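Side-chain contacts in type I site-specific restriction-modification system, R (Restriction) subunit (Vibrio vulnificus, PDB 3H1T), which is a fragment of the R subunit of a type I restriction enzyme that probably uses ATP to translocate and cut DNA: residues K221-R226 with R275-A280; S169-V174 with A186-V191; V214-S219 with T257-A262. All coordinates share one frame; numbering follows the deposited sequence.

Interaction 1 of 3, residues K221-R226 with R275-A280; sequences KLWSAR and REIYFA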
loop_
_atom_site.group_PDB
_atom_site.type_symbol
_atom_site.label_atom_id
_atom_site.label_comp_id
_atom_site.label_asym_id
_atom_site.label_seq_id
_atom_site.Cartn_x
_atom_site.Cartn_y
_atom_site.Cartn_z
ATOM N N LYS A 221 -0.332 -1.312 19.920
ATOM C CA LYS A 221 -0.566 -0.070 20.650
ATOM C C LYS A 221 -1.723 -0.203 21.642
ATOM O O LYS A 221 -1.550 0.048 22.836
ATOM C CB LYS A 221 -0.836 1.098 19.680
ATOM C CG LYS A 221 0.425 1.761 19.120
ATOM C CD LYS A 221 0.117 2.910 18.159
ATOM C CE LYS A 221 -0.525 4.112 18.854
ATOM N NZ LYS A 221 0.407 4.860 19.735
ATOM N N LEU A 222 -2.893 -0.608 21.155
ATOM C CA LEU A 222 -4.061 -0.758 22.016
ATOM C C LEU A 222 -3.946 -1.906 23.023
ATOM O O LEU A 222 -4.411 -1.779 24.155
ATOM C CB LEU A 222 -5.309 -0.954 21.162
ATOM C CG LEU A 222 -5.749 0.240 20.317
ATOM C CD1 LEU A 222 -6.543 -0.251 19.124
ATOM C CD2 LEU A 222 -6.561 1.190 21.166
ATOM N N TRP A 223 -3.321 -3.012 22.627
ATOM C CA TRP A 223 -3.180 -4.161 23.522
ATOM C C TRP A 223 -2.294 -3.848 24.727
ATOM O O TRP A 223 -2.743 -3.845 25.876
ATOM C CB TRP A 223 -2.588 -5.354 22.766
ATOM C CG TRP A 223 -2.477 -6.599 23.600
ATOM C CD1 TRP A 223 -3.507 -7.339 24.125
ATOM C CD2 TRP A 223 -1.271 -7.270 23.980
ATOM N NE1 TRP A 223 -3.012 -8.427 24.802
ATOM C CE2 TRP A 223 -1.641 -8.407 24.730
ATOM C CE3 TRP A 223 0.091 -7.020 23.761
ATOM C CZ2 TRP A 223 -0.696 -9.295 25.258
ATOM C CZ3 TRP A 223 1.031 -7.906 24.287
ATOM C CH2 TRP A 223 0.631 -9.028 25.025
ATOM N N SER A 224 -1.026 -3.587 24.454
ATOM C CA SER A 224 -0.076 -3.286 25.505
ATOM C C SER A 224 -0.539 -2.161 26.424
ATOM O O SER A 224 -0.118 -2.096 27.574
ATOM C CB SER A 224 1.279 -2.939 24.881
ATOM O OG SER A 224 1.123 -2.034 23.805
ATOM N N ALA A 225 -1.407 -1.286 25.923
ATOM C CA ALA A 225 -1.902 -0.148 26.695
ATOM C C ALA A 225 -3.097 -0.506 27.579
ATOM O O ALA A 225 -3.585 0.328 28.354
ATOM C CB ALA A 225 -2.287 0.978 25.751
ATOM N N ARG A 226 -3.564 -1.743 27.454
ATOM C CA ARG A 226 -4.703 -2.229 28.221
ATOM C C ARG A 226 -5.981 -1.474 27.842
ATOM O O ARG A 226 -6.842 -1.234 28.693
ATOM C CB ARG A 226 -4.467 -2.079 29.733
ATOM C CG ARG A 226 -3.165 -2.673 30.257
ATOM C CD ARG A 226 -2.932 -4.086 29.734
ATOM N NE ARG A 226 -2.177 -4.903 30.684
ATOM C CZ ARG A 226 -2.648 -5.266 31.877
ATOM N NH1 ARG A 226 -3.865 -4.881 32.253
ATOM N NH2 ARG A 226 -1.908 -6.009 32.693
ATOM N N ARG A 275 -7.818 -17.080 24.912
ATOM C CA ARG A 275 -6.740 -16.265 24.334
ATOM C C ARG A 275 -7.101 -14.773 24.215
ATOM O O ARG A 275 -8.172 -14.353 24.664
ATOM C CB ARG A 275 -6.336 -16.820 22.960
ATOM C CG ARG A 275 -5.520 -18.105 23.033
ATOM C CD ARG A 275 -4.035 -17.802 23.215
ATOM N NE ARG A 275 -3.229 -18.995 23.490
ATOM C CZ ARG A 275 -3.182 -19.605 24.673
ATOM N NH1 ARG A 275 -3.900 -19.134 25.688
ATOM N NH2 ARG A 275 -2.415 -20.677 24.848
ATOM N N GLU A 276 -6.208 -13.978 23.613
ATOM C CA GLU A 276 -6.438 -12.530 23.457
ATOM C C GLU A 276 -6.376 -12.016 22.016
ATOM O O GLU A 276 -7.151 -11.138 21.631
ATOM C CB GLU A 276 -5.434 -11.737 24.289
ATOM C CG GLU A 276 -4.953 -12.468 25.523
ATOM C CD GLU A 276 -4.585 -11.517 26.633
ATOM O OE1 GLU A 276 -5.144 -10.400 26.626
ATOM O OE2 GLU A 276 -3.766 -11.882 27.509
ATOM N N ILE A 277 -5.438 -12.530 21.228
ATOM C CA ILE A 277 -5.317 -12.119 19.832
ATOM C C ILE A 277 -5.660 -13.275 18.897
ATOM O O ILE A 277 -4.910 -14.252 18.800
ATOM C CB ILE A 277 -3.881 -11.610 19.510
ATOM C CG1 ILE A 277 -3.724 -10.155 19.970
ATOM C CG2 ILE A 277 -3.605 -11.710 18.016
ATOM C CD1 ILE A 277 -3.759 -9.971 21.480
ATOM N N TYR A 278 -6.787 -13.144 18.199
ATOM C CA TYR A 278 -7.269 -14.180 17.280
ATOM C C TYR A 278 -7.109 -13.919 15.781
ATOM O O TYR A 278 -7.206 -12.778 15.321
ATOM C CB TYR A 278 -8.747 -14.460 17.545
ATOM C CG TYR A 278 -9.037 -14.949 18.941
ATOM C CD1 TYR A 278 -9.030 -14.072 20.024
ATOM C CD2 TYR A 278 -9.345 -16.288 19.177
ATOM C CE1 TYR A 278 -9.335 -14.515 21.309
ATOM C CE2 TYR A 278 -9.645 -16.746 20.462
ATOM C CZ TYR A 278 -9.644 -15.854 21.520
ATOM O OH TYR A 278 -9.975 -16.305 22.782
ATOM N N PHE A 279 -6.877 -14.992 15.028
ATOM C CA PHE A 279 -6.732 -14.915 13.578
ATOM C C PHE A 279 -7.738 -15.908 13.008
ATOM O O PHE A 279 -7.982 -16.954 13.605
ATOM C CB PHE A 279 -5.325 -15.331 13.137
ATOM C CG PHE A 279 -4.218 -14.574 13.818
ATOM C CD1 PHE A 279 -3.725 -14.989 15.054
ATOM C CD2 PHE A 279 -3.659 -13.448 13.216
ATOM C CE1 PHE A 279 -2.680 -14.293 15.682
ATOM C CE2 PHE A 279 -2.619 -12.743 13.828
ATOM C CZ PHE A 279 -2.126 -13.166 15.067
ATOM N N ALA A 280 -8.329 -15.590 11.865
ATOM C CA ALA A 280 -9.299 -16.489 11.257
ATOM C C ALA A 280 -9.507 -16.219 9.773
ATOM O O ALA A 280 -9.512 -15.069 9.324
ATOM C CB ALA A 280 -10.641 -16.383 12.002
#
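Trp223 NE1 points its hydrogen at Glu276 OE1 across 3.4 Å. The bond is nearly straight, at 168°, but long and weak, and the position of OE1 is somewhat uncertain. The carboxylate comes to the edge of the indole, with Glu276 CD in the plane of the ring, while its own plane is turned 76° from that of the indole. Two torsion choices bring the groups together. Trp223 sets CG anti to its backbone N (chi1 -177°), which swings the indole off the end of helix 211-224 toward 275-280; Glu276 keeps CG beside its own N and then runs out extended to its carboxylate. The second touch is apolar and uses the face instead of the edge. Ile277 CD1 lies over the face of the five-membered ring of Trp223, 3.9 Å from its centroid, a CH-pi contact in which Ile277 CD1 sits 3.7 Å from both Trp223 CD1 and Trp223 NE1. The pair joins the C-terminal end of the helix that follows the P-loop to the start of strand 277-281, a member of the parallel sheet of the first RecA-like motor domain. Beyond Trp223 the helix stops in a Schellman motif: Arg226 has positive phi, and its N bonds back to Trp223 O at 2.8 Å. Phe259 also meets the indole edge-to-face, Trp220 meets it at roughly half a right angle, and Lys235 makes a cation-pi contact with it. Lys235 also touches Glu276. On the strand side, the Glu276 backbone bonds to Ile238 at the start of the neighbouring strand 238-242.

Interaction 2 of 3, residues S169-V174 with A186-V191; sequences SPYHHV and AINRAV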
loop_
_atom_site.group_PDB
_atom_site.type_symbol
_atom_site.label_atom_id
_atom_site.label_comp_id
_atom_site.label_asym_id
_atom_site.label_seq_id
_atom_site.Cartn_x
_atom_site.Cartn_y
_atom_site.Cartn_z
ATOM N N SER A 169 1.002 5.017 23.266
ATOM C CA SER A 169 1.535 3.666 23.451
ATOM C C SER A 169 2.567 3.393 22.355
ATOM O O SER A 169 2.262 3.514 21.179
ATOM C CB SER A 169 0.374 2.662 23.388
ATOM O OG SER A 169 0.815 1.321 23.503
ATOM N N PRO A 170 3.802 3.019 22.737
ATOM C CA PRO A 170 4.921 2.726 21.829
ATOM C C PRO A 170 4.687 1.655 20.773
ATOM O O PRO A 170 3.931 0.707 20.993
ATOM C CB PRO A 170 6.060 2.347 22.794
ATOM C CG PRO A 170 5.725 3.126 24.049
ATOM C CD PRO A 170 4.231 2.861 24.140
ATOM N N TYR A 171 5.309 1.833 19.610
ATOM C CA TYR A 171 5.225 0.846 18.553
ATOM C C TYR A 171 6.093 -0.281 19.065
ATOM O O TYR A 171 6.741 -0.176 20.114
ATOM C CB TYR A 171 5.857 1.330 17.226
ATOM C CG TYR A 171 5.136 2.412 16.478
ATOM C CD1 TYR A 171 3.752 2.548 16.555
ATOM C CD2 TYR A 171 5.838 3.279 15.661
ATOM C CE1 TYR A 171 3.079 3.536 15.826
ATOM C CE2 TYR A 171 5.183 4.268 14.928
ATOM C CZ TYR A 171 3.806 4.393 15.017
ATOM O OH TYR A 171 3.177 5.390 14.315
ATOM N N HIS A 172 6.120 -1.359 18.304
ATOM C CA HIS A 172 6.964 -2.475 18.640
ATOM C C HIS A 172 8.103 -2.288 17.637
ATOM O O HIS A 172 7.877 -2.349 16.425
ATOM C CB HIS A 172 6.216 -3.778 18.419
ATOM C CG HIS A 172 7.044 -4.985 18.703
ATOM N ND1 HIS A 172 7.878 -5.553 17.765
ATOM C CD2 HIS A 172 7.218 -5.697 19.842
ATOM C CE1 HIS A 172 8.532 -6.560 18.312
ATOM N NE2 HIS A 172 8.150 -6.668 19.573
ATOM N N HIS A 173 9.325 -2.045 18.119
ATOM C CA HIS A 173 10.441 -1.780 17.210
ATOM C C HIS A 173 11.566 -2.772 16.967
ATOM O O HIS A 173 11.743 -3.751 17.686
ATOM C CB HIS A 173 11.081 -0.435 17.551
ATOM C CG HIS A 173 10.355 0.740 16.984
ATOM N ND1 HIS A 173 10.161 0.913 15.631
ATOM C CD2 HIS A 173 9.802 1.817 17.587
ATOM C CE1 HIS A 173 9.521 2.050 15.425
ATOM N NE2 HIS A 173 9.292 2.618 16.595
ATOM N N VAL A 174 12.327 -2.445 15.918
ATOM C CA VAL A 174 13.496 -3.197 15.463
ATOM C C VAL A 174 13.221 -4.661 15.182
ATOM O O VAL A 174 12.505 -4.981 14.228
ATOM C CB VAL A 174 14.633 -3.115 16.486
ATOM C CG1 VAL A 174 15.881 -3.762 15.906
ATOM C CG2 VAL A 174 14.898 -1.656 16.840
ATOM N N ALA A 186 -1.533 6.025 9.029
ATOM C CA ALA A 186 -2.596 5.044 9.104
ATOM C C ALA A 186 -2.792 4.561 10.539
ATOM O O ALA A 186 -3.889 4.630 11.090
ATOM C CB ALA A 186 -2.274 3.871 8.199
ATOM N N ILE A 187 -1.716 4.082 11.147
ATOM C CA ILE A 187 -1.788 3.576 12.502
ATOM C C ILE A 187 -2.336 4.562 13.522
ATOM O O ILE A 187 -3.230 4.219 14.290
ATOM C CB ILE A 187 -0.400 3.083 12.978
ATOM C CG1 ILE A 187 0.058 1.916 12.096
ATOM C CG2 ILE A 187 -0.473 2.657 14.434
ATOM C CD1 ILE A 187 1.527 1.622 12.201
ATOM N N ASN A 188 -1.809 5.780 13.533
ATOM C CA ASN A 188 -2.241 6.803 14.477
ATOM C C ASN A 188 -3.693 7.260 14.294
ATOM O O ASN A 188 -4.391 7.514 15.277
ATOM C CB ASN A 188 -1.300 8.007 14.395
ATOM C CG ASN A 188 0.073 7.721 14.997
ATOM O OD1 ASN A 188 0.432 6.572 15.266
ATOM N ND2 ASN A 188 0.848 8.776 15.204
ATOM N N ARG A 189 -4.152 7.365 13.049
ATOM C CA ARG A 189 -5.526 7.797 12.813
ATOM C C ARG A 189 -6.524 6.723 13.194
ATOM O O ARG A 189 -7.674 7.024 13.515
ATOM C CB ARG A 189 -5.736 8.184 11.351
ATOM C CG ARG A 189 -4.900 9.366 10.948
ATOM C CD ARG A 189 -5.399 9.992 9.678
ATOM N NE ARG A 189 -4.568 11.125 9.305
ATOM C CZ ARG A 189 -4.650 11.752 8.142
ATOM N NH1 ARG A 189 -5.539 11.358 7.233
ATOM N NH2 ARG A 189 -3.822 12.747 7.875
ATOM N N ALA A 190 -6.079 5.472 13.147
ATOM C CA ALA A 190 -6.919 4.343 13.500
ATOM C C ALA A 190 -7.097 4.351 15.009
ATOM O O ALA A 190 -8.219 4.318 15.515
ATOM C CB ALA A 190 -6.263 3.050 13.052
ATOM N N VAL A 191 -5.974 4.412 15.720
ATOM C CA VAL A 191 -5.965 4.438 17.179
ATOM C C VAL A 191 -6.741 5.640 17.684
ATOM O O VAL A 191 -7.462 5.561 18.676
ATOM C CB VAL A 191 -4.528 4.526 17.695
ATOM C CG1 VAL A 191 -4.519 4.681 19.213
ATOM C CG2 VAL A 191 -3.756 3.292 17.259
#
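A mixed polar and apolar contact, largely buried, ties the loop after helix 164-167 to helix 181-195, and one tyrosine makes it from the loop side. Tyr171 reaches across with its ring, and its hydroxyl donates a hydrogen bond from OH to Asn188 OD1 at 3.1 Å. The C=O...donor angle is 123°, yet the hydroxyl stands above the carbonyl plane by 41°, so the bond does not follow a lone pair. Ring and amide are turned 44° against each other, and the two side chains cross at about a right angle. Beside the bond, Ile187 offers its CG2 branch to Tyr171 CE1 at 3.9 Å. This methyl is the branch that lies anti to the Ile187 backbone N, with CG1 beside that N. Adjacent helix positions thus serve the same ring, Asn188 at the phenol oxygen and Ile187 at the neighbouring CE1. Gln217 of helix 211-224 and Pro179 also pack against Tyr171. The tyrosine backbone is held too: Tyr171 N bonds to Asp85 OD2, whose other oxygen, OD1, takes the bond from His173 NE2. Asp85 lies just before strand 86-93 of the separate six-stranded N-terminal sheet, so this loop links that domain to the motor. Helix 181-195 leads through a short turn into strand 200-205 and the P-loop beyond it, as does the helix preceding the first strand in RecA-like motor domains of superfamily 2 helicases, to which this part of the chain belongs by sequence.

Interaction 3 of 3, residues V214-S219 with T257-A262; sequences VAFQIS and TPFGDA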
loop_
_atom_site.group_PDB
_atom_site.type_symbol
_atom_site.label_atom_id
_atom_site.label_comp_id
_atom_site.label_asym_id
_atom_site.label_seq_id
_atom_site.Cartn_x
_atom_site.Cartn_y
_atom_site.Cartn_z
ATOM N N VAL A 214 0.599 -2.159 9.578
ATOM C CA VAL A 214 -0.375 -1.276 10.200
ATOM C C VAL A 214 -1.312 -2.073 11.117
ATOM O O VAL A 214 -1.519 -1.710 12.268
ATOM C CB VAL A 214 -1.235 -0.561 9.135
ATOM C CG1 VAL A 214 -2.381 0.179 9.794
ATOM C CG2 VAL A 214 -0.368 0.410 8.349
ATOM N N ALA A 215 -1.857 -3.173 10.605
ATOM C CA ALA A 215 -2.754 -4.018 11.384
ATOM C C ALA A 215 -2.104 -4.429 12.697
ATOM O O ALA A 215 -2.737 -4.356 13.753
ATOM C CB ALA A 215 -3.132 -5.252 10.579
ATOM N N PHE A 216 -0.835 -4.837 12.622
ATOM C CA PHE A 216 -0.068 -5.257 13.796
ATOM C C PHE A 216 0.197 -4.143 14.808
ATOM O O PHE A 216 -0.031 -4.328 15.997
ATOM C CB PHE A 216 1.271 -5.871 13.365
ATOM C CG PHE A 216 2.240 -6.086 14.498
ATOM C CD1 PHE A 216 2.033 -7.106 15.420
ATOM C CD2 PHE A 216 3.365 -5.260 14.641
ATOM C CE1 PHE A 216 2.924 -7.302 16.468
ATOM C CE2 PHE A 216 4.267 -5.450 15.685
ATOM C CZ PHE A 216 4.046 -6.469 16.600
ATOM N N GLN A 217 0.657 -2.984 14.348
ATOM C CA GLN A 217 0.950 -1.893 15.281
ATOM C C GLN A 217 -0.282 -1.278 15.953
ATOM O O GLN A 217 -0.188 -0.759 17.064
ATOM C CB GLN A 217 1.786 -0.805 14.591
ATOM C CG GLN A 217 3.169 -1.274 14.103
ATOM C CD GLN A 217 4.209 -1.440 15.220
ATOM O OE1 GLN A 217 5.382 -1.687 14.949
ATOM N NE2 GLN A 217 3.783 -1.306 16.466
ATOM N N ILE A 218 -1.436 -1.328 15.298
ATOM C CA ILE A 218 -2.644 -0.794 15.919
ATOM C C ILE A 218 -2.947 -1.725 17.099
ATOM O O ILE A 218 -3.181 -1.282 18.225
ATOM C CB ILE A 218 -3.845 -0.815 14.938
ATOM C CG1 ILE A 218 -3.617 0.179 13.784
ATOM C CG2 ILE A 218 -5.126 -0.453 15.680
ATOM C CD1 ILE A 218 -4.655 0.078 12.659
ATOM N N SER A 219 -2.919 -3.027 16.817
ATOM C CA SER A 219 -3.177 -4.061 17.816
ATOM C C SER A 219 -2.200 -3.938 18.974
ATOM O O SER A 219 -2.601 -3.942 20.136
ATOM C CB SER A 219 -3.025 -5.450 17.194
ATOM O OG SER A 219 -3.723 -5.525 15.966
ATOM N N THR A 257 4.538 -12.568 16.036
ATOM C CA THR A 257 5.218 -13.336 17.074
ATOM C C THR A 257 5.335 -12.607 18.421
ATOM O O THR A 257 5.283 -13.233 19.481
ATOM C CB THR A 257 6.621 -13.743 16.592
ATOM O OG1 THR A 257 6.496 -14.393 15.314
ATOM C CG2 THR A 257 7.258 -14.720 17.586
ATOM N N PRO A 258 5.495 -11.267 18.398
ATOM C CA PRO A 258 5.600 -10.472 19.626
ATOM C C PRO A 258 4.436 -10.688 20.596
ATOM O O PRO A 258 4.526 -10.366 21.786
ATOM C CB PRO A 258 5.643 -9.051 19.092
ATOM C CG PRO A 258 6.499 -9.214 17.889
ATOM C CD PRO A 258 5.880 -10.443 17.234
ATOM N N PHE A 259 3.333 -11.200 20.066
ATOM C CA PHE A 259 2.131 -11.459 20.850
ATOM C C PHE A 259 2.181 -12.812 21.561
ATOM O O PHE A 259 1.814 -12.917 22.736
ATOM C CB PHE A 259 0.904 -11.396 19.949
ATOM C CG PHE A 259 0.379 -10.012 19.747
ATOM C CD1 PHE A 259 -0.197 -9.322 20.805
ATOM C CD2 PHE A 259 0.428 -9.406 18.496
ATOM C CE1 PHE A 259 -0.731 -8.042 20.623
ATOM C CE2 PHE A 259 -0.103 -8.121 18.298
ATOM C CZ PHE A 259 -0.686 -7.440 19.367
ATOM N N GLY A 260 2.632 -13.826 20.826
ATOM C CA GLY A 260 2.764 -15.174 21.335
ATOM C C GLY A 260 2.022 -15.587 22.588
ATOM O O GLY A 260 2.196 -15.017 23.672
ATOM N N ASP A 261 1.179 -16.600 22.415
ATOM C CA ASP A 261 0.407 -17.192 23.497
ATOM C C ASP A 261 -0.773 -16.354 23.901
ATOM O O ASP A 261 -1.579 -16.752 24.755
ATOM C CB ASP A 261 1.328 -17.476 24.673
ATOM C CG ASP A 261 2.413 -18.486 24.314
ATOM O OD1 ASP A 261 3.041 -18.330 23.236
ATOM O OD2 ASP A 261 2.629 -19.442 25.110
ATOM N N ALA A 262 -0.866 -15.179 23.296
ATOM C CA ALA A 262 -2.012 -14.311 23.492
ATOM C C ALA A 262 -2.727 -14.653 22.178
ATOM O O ALA A 262 -3.939 -14.513 22.018
ATOM C CB ALA A 262 -1.559 -12.855 23.514
#
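Phe216 of helix 211-224, the helix after the P-loop in the RecA-like motor domain, packs on Phe259 and Pro258 of the loop that leads into strand 263-265. The aromatic part is Phe216 against Phe259. Their planes stand at 85° with centroids 5.7 Å apart; the pair is oblique, neither stacked nor edge-to-face, and the side chains slide past one another in opposite directions. Phe216 CE1 and Phe259 CE2 are the nearest atoms, at 3.6 Å. Phe216 reaches the loop because its CG lies anti to the backbone N (chi1 169°), which carries the ring tip outward from the helix. Trp220, further along the same helix, meets the Phe259 ring edge-to-face.

Aliphatic carbons also touch the two rings. Pro258 presses CB and CG against Phe216 CZ, each at 3.9 Å, crossing that side chain at about a right angle. A helical turn on from Phe216, Ser219 CB touches Phe259 CZ at 3.8 Å, and Ser219 C lies in the plane of that ring at its edge.

No hydrogen bond spans the two segments; the polar interaction stays inside the helix. Ser219 turns its hydroxyl back along the helix, and Ser219 OG donates to Ala215 O at 2.7 Å, tilted 25° from the carbonyl plane.

In the fold
From the N terminus, interaction 2 comes first and closes a short loop, joining 169-174 to helix 181-195 before the P-loop strand. Interactions 3 and 1 follow and cross: successive parts of helix 211-224 reach first 257-262, then 275-280, so the two long closures alternate along the chain. They lie side by side, centres about 6 Å apart, and Ala262 O probably accepts hydrogen bonds from the backbone N of both Glu276 and Ile277. Helix 211-224 is the common element. It also meets interaction 2, where Lys221 NZ probably bonds to Ser169 O. The contacts tie together the loop after helix 164-167, helices 181-195 and 211-224, and the side of the parallel sheet near its outermost strand 263-265.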